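Avidin (Gallus gallus, PDB 5LUR) binds progesterone here, as an engineered form of avidin, the tetrameric biotin-binding protein of egg white. Local coordinates at residues T81-Q86 against L97-L102; W14-N19 against G120-T125. The protein carries 12 engineered substitutions. One frame throughout, in Å; residues are numbered along the deposited sequence.

Contact 1 of 2, residues T81-Q86 against L97-L102. With STR (progesterone), chain C.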
loop_
_atom_site.group_PDB
_atom_site.type_symbol
_atom_site.label_atom_id
_atom_site.label_comp_id
_atom_site.label_asym_id
_atom_site.label_seq_id
_atom_site.Cartn_x
_atom_site.Cartn_y
_atom_site.Cartn_z
ATOM N N THR A 81 3.209 -13.693 -1.334
ATOM C CA THR A 81 3.716 -12.335 -1.429
ATOM C C THR A 81 3.884 -11.996 -2.883
ATOM O O THR A 81 4.399 -12.824 -3.598
ATOM C CB THR A 81 5.078 -12.176 -0.691
ATOM O OG1 THR A 81 4.868 -12.277 0.722
ATOM C CG2 THR A 81 5.734 -10.831 -1.006
ATOM N N VAL A 82 3.493 -10.786 -3.295
ATOM C CA VAL A 82 3.786 -10.322 -4.639
ATOM C C VAL A 82 4.709 -9.111 -4.586
ATOM O O VAL A 82 4.537 -8.248 -3.753
ATOM C CB VAL A 82 2.522 -9.989 -5.471
ATOM C CG1 VAL A 82 1.784 -11.256 -5.878
ATOM C CG2 VAL A 82 1.594 -9.043 -4.731
ATOM N N PHE A 83 5.682 -9.061 -5.487
ATOM C CA PHE A 83 6.609 -7.920 -5.633
ATOM C C PHE A 83 6.411 -7.242 -6.972
ATOM O O PHE A 83 6.205 -7.916 -7.978
ATOM C CB PHE A 83 8.062 -8.392 -5.616
ATOM C CG PHE A 83 8.564 -8.821 -4.269
ATOM C CD1 PHE A 83 8.273 -10.093 -3.770
ATOM C CD2 PHE A 83 9.397 -7.982 -3.527
ATOM C CE1 PHE A 83 8.780 -10.514 -2.528
ATOM C CE2 PHE A 83 9.901 -8.381 -2.299
ATOM C CZ PHE A 83 9.584 -9.651 -1.784
ATOM N N THR A 84 6.467 -5.918 -6.995
ATOM C CA THR A 84 6.585 -5.209 -8.269
ATOM C C THR A 84 7.610 -4.085 -8.171
ATOM O O THR A 84 7.889 -3.565 -7.091
ATOM C CB THR A 84 5.240 -4.670 -8.818
ATOM O OG1 THR A 84 5.425 -4.258 -10.174
ATOM C CG2 THR A 84 4.794 -3.455 -8.082
ATOM N N GLY A 85 8.159 -3.700 -9.308
ATOM C CA GLY A 85 9.107 -2.607 -9.305
ATOM C C GLY A 85 9.759 -2.449 -10.632
ATOM O O GLY A 85 9.240 -2.945 -11.641
ATOM N N GLN A 86 10.922 -1.794 -10.610
ATOM C CA GLN A 86 11.670 -1.444 -11.822
ATOM C C GLN A 86 13.163 -1.792 -11.700
ATOM O O GLN A 86 13.709 -1.744 -10.601
ATOM C CB GLN A 86 11.473 0.045 -12.106
ATOM C CG GLN A 86 11.704 0.426 -13.553
ATOM C CD GLN A 86 11.196 1.806 -13.919
ATOM O OE1 GLN A 86 10.310 2.408 -13.264
ATOM N NE2 GLN A 86 11.760 2.322 -14.999
ATOM N N LEU A 97 17.242 -3.257 -8.224
ATOM C CA LEU A 97 15.799 -3.443 -8.267
ATOM C C LEU A 97 15.197 -2.651 -7.105
ATOM O O LEU A 97 15.538 -2.912 -5.963
ATOM C CB LEU A 97 15.453 -4.932 -8.139
ATOM C CG LEU A 97 16.235 -5.881 -9.048
ATOM C CD1 LEU A 97 15.988 -7.360 -8.752
ATOM C CD2 LEU A 97 15.890 -5.571 -10.491
ATOM N N LYS A 98 14.343 -1.668 -7.386
ATOM C CA LYS A 98 13.558 -0.992 -6.330
ATOM C C LYS A 98 12.167 -1.604 -6.420
ATOM O O LYS A 98 11.547 -1.555 -7.471
ATOM C CB LYS A 98 13.461 0.535 -6.494
ATOM C CG LYS A 98 14.723 1.269 -6.918
ATOM C CD LYS A 98 15.698 1.565 -5.789
ATOM C CE LYS A 98 15.648 3.011 -5.305
ATOM N NZ LYS A 98 14.680 3.159 -4.181
ATOM N N THR A 99 11.706 -2.188 -5.322
ATOM C CA THR A 99 10.491 -2.977 -5.303
ATOM C C THR A 99 9.614 -2.553 -4.144
ATOM O O THR A 99 10.093 -2.065 -3.132
ATOM C CB THR A 99 10.760 -4.517 -5.196
ATOM O OG1 THR A 99 11.120 -4.895 -3.856
ATOM C CG2 THR A 99 11.872 -4.937 -6.121
ATOM N N MET A 100 8.316 -2.754 -4.334
ATOM C CA MET A 100 7.354 -2.759 -3.253
ATOM C C MET A 100 6.600 -4.037 -3.340
ATOM O O MET A 100 6.495 -4.617 -4.427
ATOM C CB MET A 100 6.424 -1.564 -3.339
ATOM C CG MET A 100 7.231 -0.285 -3.259
ATOM S SD MET A 100 6.370 1.050 -2.491
ATOM C CE MET A 100 6.143 0.443 -0.819
ATOM N N TRP A 101 6.091 -4.474 -2.191
ATOM C CA TRP A 101 5.442 -5.747 -2.105
ATOM C C TRP A 101 4.177 -5.750 -1.272
ATOM O O TRP A 101 3.959 -4.871 -0.447
ATOM C CB TRP A 101 6.427 -6.767 -1.540
ATOM C CG TRP A 101 7.095 -6.418 -0.216
ATOM C CD1 TRP A 101 8.359 -5.964 -0.056
ATOM C CD2 TRP A 101 6.544 -6.541 1.105
ATOM N NE1 TRP A 101 8.644 -5.774 1.262
ATOM C CE2 TRP A 101 7.555 -6.132 2.012
ATOM C CE3 TRP A 101 5.298 -6.939 1.616
ATOM C CZ2 TRP A 101 7.357 -6.107 3.419
ATOM C CZ3 TRP A 101 5.099 -6.908 2.993
ATOM C CH2 TRP A 101 6.128 -6.486 3.880
ATOM N N LEU A 102 3.355 -6.779 -1.488
ATOM C CA LEU A 102 2.177 -7.039 -0.649
ATOM C C LEU A 102 2.244 -8.451 -0.143
ATOM O O LEU A 102 2.386 -9.364 -0.926
ATOM C CB LEU A 102 0.879 -6.870 -1.431
ATOM C CG LEU A 102 0.617 -5.484 -1.964
ATOM C CD1 LEU A 102 -0.489 -5.524 -2.981
ATOM C CD2 LEU A 102 0.254 -4.561 -0.817
HETATM C C1 STR C . 10.881 -14.874 6.768
HETATM C C2 STR C . 10.426 -15.100 8.206
HETATM C C3 STR C . 9.096 -15.819 8.298
HETATM O O3 STR C . 8.810 -16.385 9.338
HETATM C C4 STR C . 8.138 -15.844 7.164
HETATM C C5 STR C . 8.418 -15.284 5.965
HETATM C C6 STR C . 7.295 -15.232 4.938
HETATM C C7 STR C . 7.190 -13.834 4.302
HETATM C C8 STR C . 8.522 -13.074 4.033
HETATM C C9 STR C . 9.491 -13.171 5.268
HETATM C C10 STR C . 9.802 -14.659 5.638
HETATM C C11 STR C . 10.742 -12.240 5.165
HETATM C C12 STR C . 10.468 -10.816 4.656
HETATM C C13 STR C . 9.637 -10.806 3.362
HETATM C C14 STR C . 8.328 -11.585 3.593
HETATM C C15 STR C . 7.481 -11.214 2.378
HETATM C C16 STR C . 7.906 -9.789 2.063
HETATM C C17 STR C . 9.078 -9.431 3.000
HETATM C C18 STR C . 10.478 -11.362 2.179
HETATM C C19 STR C . 10.407 -15.388 4.404
HETATM C C20 STR C . 10.153 -8.439 2.519
HETATM O O20 STR C . 10.343 -8.226 1.325
HETATM C C21 STR C . 11.013 -7.709 3.534
#
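F83 and W101 pair across two antiparallel strands, in a ladder of six backbone hydrogen bonds that joins V82 with L102, T84 with M100 and Q86 with K98, twice each. The T84 N to M100 O bond is the straightest (2.9 Å, 172° at the hydrogen). F83 with W101 and G85 with T99 are the non-hydrogen-bonded pairs.

W101 CB sits over one face of F83, 3.9 Å from the ring centroid, a CH-pi contact, while T99 OG1, hydrogen-bonded to N122 O, lies in the ring plane at the edge, 3.6 Å from F83 CD2. With W101 CG between its N and carbonyl carbon (chi1 54°), the indole runs beside F83, CD1 3.6 Å from F83 CE2 and the planes oblique at 53°, and reaches on to progesterone, whose C16 lies 3.6 Å above the indole centre. W101 NE1 comes 3.0 Å from ligand O20 and also makes a weak hydrogen bond to Y121 O. Replaced by alanine, W101 would probably leave the steroid D-ring without this flat support and open a gap beside F83 CE2. T81 OG1, hydrogen-bonded to W74 NE1, touches ligand C15. This is a beta hairpin of the avidin barrel, its aromatic face lining the ligand pocket.

Contact 2 of 2, residues W14-N19 against G120-T125. Engineered in segment 14-19: R17 (natural residue Asp), M18 (natural residue Leu), N19 (natural residue Gly). Engineered in segment 120-125: Y121 (natural residue Ile). With STR (progesterone), chain C.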
loop_
_atom_site.group_PDB
_atom_site.type_symbol
_atom_site.label_atom_id
_atom_site.label_comp_id
_atom_site.label_asym_id
_atom_site.label_seq_id
_atom_site.Cartn_x
_atom_site.Cartn_y
_atom_site.Cartn_z
ATOM N N TRP A 14 20.437 -12.083 -6.689
ATOM C CA TRP A 14 20.131 -10.820 -6.035
ATOM C C TRP A 14 20.054 -10.965 -4.513
ATOM O O TRP A 14 19.685 -11.999 -4.008
ATOM C CB TRP A 14 18.796 -10.280 -6.559
ATOM C CG TRP A 14 18.748 -10.094 -8.021
ATOM C CD1 TRP A 14 18.337 -10.999 -8.961
ATOM C CD2 TRP A 14 19.113 -8.924 -8.725
ATOM N NE1 TRP A 14 18.422 -10.450 -10.216
ATOM C CE2 TRP A 14 18.899 -9.174 -10.097
ATOM C CE3 TRP A 14 19.617 -7.677 -8.335
ATOM C CZ2 TRP A 14 19.171 -8.234 -11.069
ATOM C CZ3 TRP A 14 19.880 -6.723 -9.328
ATOM C CH2 TRP A 14 19.656 -7.017 -10.670
ATOM N N THR A 15 20.397 -9.898 -3.802
ATOM C CA THR A 15 20.331 -9.854 -2.331
ATOM C C THR A 15 19.759 -8.517 -1.939
ATOM O O THR A 15 19.673 -7.628 -2.771
ATOM C CB THR A 15 21.721 -10.073 -1.653
ATOM O OG1 THR A 15 21.588 -9.996 -0.237
ATOM C CG2 THR A 15 22.758 -9.042 -2.072
ATOM N N ASN A 16 19.367 -8.393 -0.683
ATOM C CA ASN A 16 18.844 -7.142 -0.142
ATOM C C ASN A 16 19.488 -6.881 1.224
ATOM O O ASN A 16 20.381 -7.622 1.639
ATOM C CB ASN A 16 17.308 -7.199 -0.084
ATOM C CG ASN A 16 16.785 -8.297 0.823
ATOM O OD1 ASN A 16 17.471 -8.747 1.743
ATOM N ND2 ASN A 16 15.551 -8.722 0.578
ATOM N N ARG A 17 19.032 -5.854 1.932
ATOM C CA ARG A 17 19.610 -5.531 3.258
ATOM C C ARG A 17 19.270 -6.527 4.400
ATOM O O ARG A 17 19.673 -6.310 5.541
ATOM C CB ARG A 17 19.259 -4.085 3.670
ATOM C CG ARG A 17 19.652 -3.031 2.631
ATOM C CD ARG A 17 19.699 -1.606 3.191
ATOM N NE ARG A 17 21.071 -1.089 3.334
ATOM C CZ ARG A 17 21.827 -1.131 4.439
ATOM N NH1 ARG A 17 21.378 -1.671 5.573
ATOM N NH2 ARG A 17 23.063 -0.619 4.406
ATOM N N MET A 18 18.549 -7.608 4.092
ATOM C CA MET A 18 18.270 -8.688 5.035
ATOM C C MET A 18 18.954 -10.006 4.696
ATOM O O MET A 18 18.635 -11.014 5.300
ATOM C CB MET A 18 16.770 -8.933 5.066
ATOM C CG MET A 18 15.958 -7.667 5.160
ATOM S SD MET A 18 14.250 -8.061 5.538
ATOM C CE MET A 18 13.579 -6.398 5.635
ATOM N N ASN A 19 19.863 -10.013 3.725
ATOM C CA ASN A 19 20.578 -11.235 3.289
ATOM C C ASN A 19 19.722 -12.359 2.743
ATOM O O ASN A 19 20.080 -13.547 2.851
ATOM C CB ASN A 19 21.471 -11.749 4.399
ATOM C CG ASN A 19 22.371 -10.667 4.905
ATOM O OD1 ASN A 19 22.032 -9.945 5.847
ATOM N ND2 ASN A 19 23.483 -10.471 4.210
ATOM N N GLY A 120 5.229 -3.457 2.141
ATOM C CA GLY A 120 6.545 -2.940 2.464
ATOM C C GLY A 120 7.318 -2.706 1.194
ATOM O O GLY A 120 6.726 -2.633 0.114
ATOM N N TYR A 121 8.639 -2.597 1.324
ATOM C CA TYR A 121 9.537 -2.288 0.194
ATOM C C TYR A 121 10.795 -3.155 0.300
ATOM O O TYR A 121 11.084 -3.741 1.366
ATOM C CB TYR A 121 9.900 -0.797 0.175
ATOM C CG TYR A 121 10.754 -0.427 1.339
ATOM C CD1 TYR A 121 10.195 -0.155 2.596
ATOM C CD2 TYR A 121 12.149 -0.405 1.211
ATOM C CE1 TYR A 121 11.010 0.148 3.692
ATOM C CE2 TYR A 121 12.976 -0.115 2.293
ATOM C CZ TYR A 121 12.416 0.165 3.524
ATOM O OH TYR A 121 13.279 0.435 4.556
ATOM N N ASN A 122 11.522 -3.249 -0.811
ATOM C CA ASN A 122 12.810 -3.904 -0.814
ATOM C C ASN A 122 13.644 -3.393 -1.931
ATOM O O ASN A 122 13.139 -3.203 -3.028
ATOM C CB ASN A 122 12.645 -5.405 -0.990
ATOM C CG ASN A 122 13.116 -6.181 0.203
ATOM O OD1 ASN A 122 14.116 -5.825 0.832
ATOM N ND2 ASN A 122 12.431 -7.265 0.509
ATOM N N ILE A 123 14.929 -3.199 -1.648
ATOM C CA ILE A 123 15.917 -2.814 -2.653
ATOM C C ILE A 123 16.894 -3.966 -2.834
ATOM O O ILE A 123 17.543 -4.366 -1.866
ATOM C CB ILE A 123 16.705 -1.603 -2.196
ATOM C CG1 ILE A 123 15.727 -0.473 -1.883
ATOM C CG2 ILE A 123 17.724 -1.208 -3.255
ATOM C CD1 ILE A 123 16.330 0.709 -1.154
ATOM N N PHE A 124 16.976 -4.493 -4.050
ATOM C CA PHE A 124 17.920 -5.553 -4.376
ATOM C C PHE A 124 19.117 -5.087 -5.217
ATOM O O PHE A 124 19.009 -4.251 -6.103
ATOM C CB PHE A 124 17.235 -6.674 -5.155
ATOM C CG PHE A 124 16.116 -7.346 -4.418
ATOM C CD1 PHE A 124 14.818 -6.848 -4.486
ATOM C CD2 PHE A 124 16.351 -8.492 -3.682
ATOM C CE1 PHE A 124 13.783 -7.475 -3.822
ATOM C CE2 PHE A 124 15.318 -9.122 -3.021
ATOM C CZ PHE A 124 14.033 -8.611 -3.087
ATOM N N THR A 125 20.260 -5.671 -4.948
ATOM C CA THR A 125 21.448 -5.447 -5.759
ATOM C C THR A 125 22.051 -6.806 -6.028
ATOM O O THR A 125 21.715 -7.786 -5.338
ATOM C CB THR A 125 22.479 -4.564 -5.042
ATOM O OG1 THR A 125 22.814 -5.162 -3.792
ATOM C CG2 THR A 125 21.927 -3.160 -4.782
HETATM C C1 STR C . 10.881 -14.874 6.768
HETATM C C2 STR C . 10.426 -15.100 8.206
HETATM C C3 STR C . 9.096 -15.819 8.298
HETATM O O3 STR C . 8.810 -16.385 9.338
HETATM C C4 STR C . 8.138 -15.844 7.164
HETATM C C5 STR C . 8.418 -15.284 5.965
HETATM C C6 STR C . 7.295 -15.232 4.938
HETATM C C7 STR C . 7.190 -13.834 4.302
HETATM C C8 STR C . 8.522 -13.074 4.033
HETATM C C9 STR C . 9.491 -13.171 5.268
HETATM C C10 STR C . 9.802 -14.659 5.638
HETATM C C11 STR C . 10.742 -12.240 5.165
HETATM C C12 STR C . 10.468 -10.816 4.656
HETATM C C13 STR C . 9.637 -10.806 3.362
HETATM C C14 STR C . 8.328 -11.585 3.593
HETATM C C15 STR C . 7.481 -11.214 2.378
HETATM C C16 STR C . 7.906 -9.789 2.063
HETATM C C17 STR C . 9.078 -9.431 3.000
HETATM C C18 STR C . 10.478 -11.362 2.179
HETATM C C19 STR C . 10.407 -15.388 4.404
HETATM C C20 STR C . 10.153 -8.439 2.519
HETATM O O20 STR C . 10.343 -8.226 1.325
HETATM C C21 STR C . 11.013 -7.709 3.534
#
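T15 and T125 are joined by two backbone hydrogen bonds, T15 N to T125 O (2.9 Å) and T125 N to T15 O (3.0 Å), a single antiparallel bridge. W14 lays CE3 against T125 C (3.5 Å) and F124 CB, and F124 CD2 approaches T15 O. Past the bridge N16 takes over: its side chain runs alongside that of F124, amide and ring planes 34° apart, with ND2 3.6 Å from F124 CE2. The amide of N122 lies nearly parallel to that of N16, but N16 ND2 and N122 OD1 meet at too poor an angle for a hydrogen bond.

The next shell fixes N16: CG is tucked between its backbone N and carbonyl carbon (chi1 62°), and OD1 accepts from M18 N (2.8 Å), the donor above the carbonyl plane, to form an Asx turn. A type I turn, N19 N bonded to N16 O, runs from N16 to engineered N19. Engineered M18, extended beyond CG, brings CE to 3.6 Å from progesterone C21; W114 of a neighbouring subunit packs against this methionine.

Farther out, Y37 of strand 32-40 touches N16, N122 and F124, strand 21-24 meets W14 and T15, and L97 of strand 95-104 packs on W14 and F124.

In the fold
Contact 1 and contact 2 have centres about 10 Å apart in one eight-stranded antiparallel barrel. Along the chain, 14-19 comes first, followed by 81-86, 97-102 and 120-125, which nests contact 1 within the loop closed by contact 2. The first is a local hairpin between consecutive strands; the second joins strand 12-15 to strand 117-126, the first and last, and thereby closes the barrel. Strands 95-104 and 117-126 are neighbours and knit the two together: L97 O and F124 N probably hydrogen-bond at 2.9 Å, and M100 CE packs on G120 O at 3.3 Å. Both contacts reach progesterone, so the hairpin and the closing seam contribute walls to one pocket, and both also touch a neighbouring subunit.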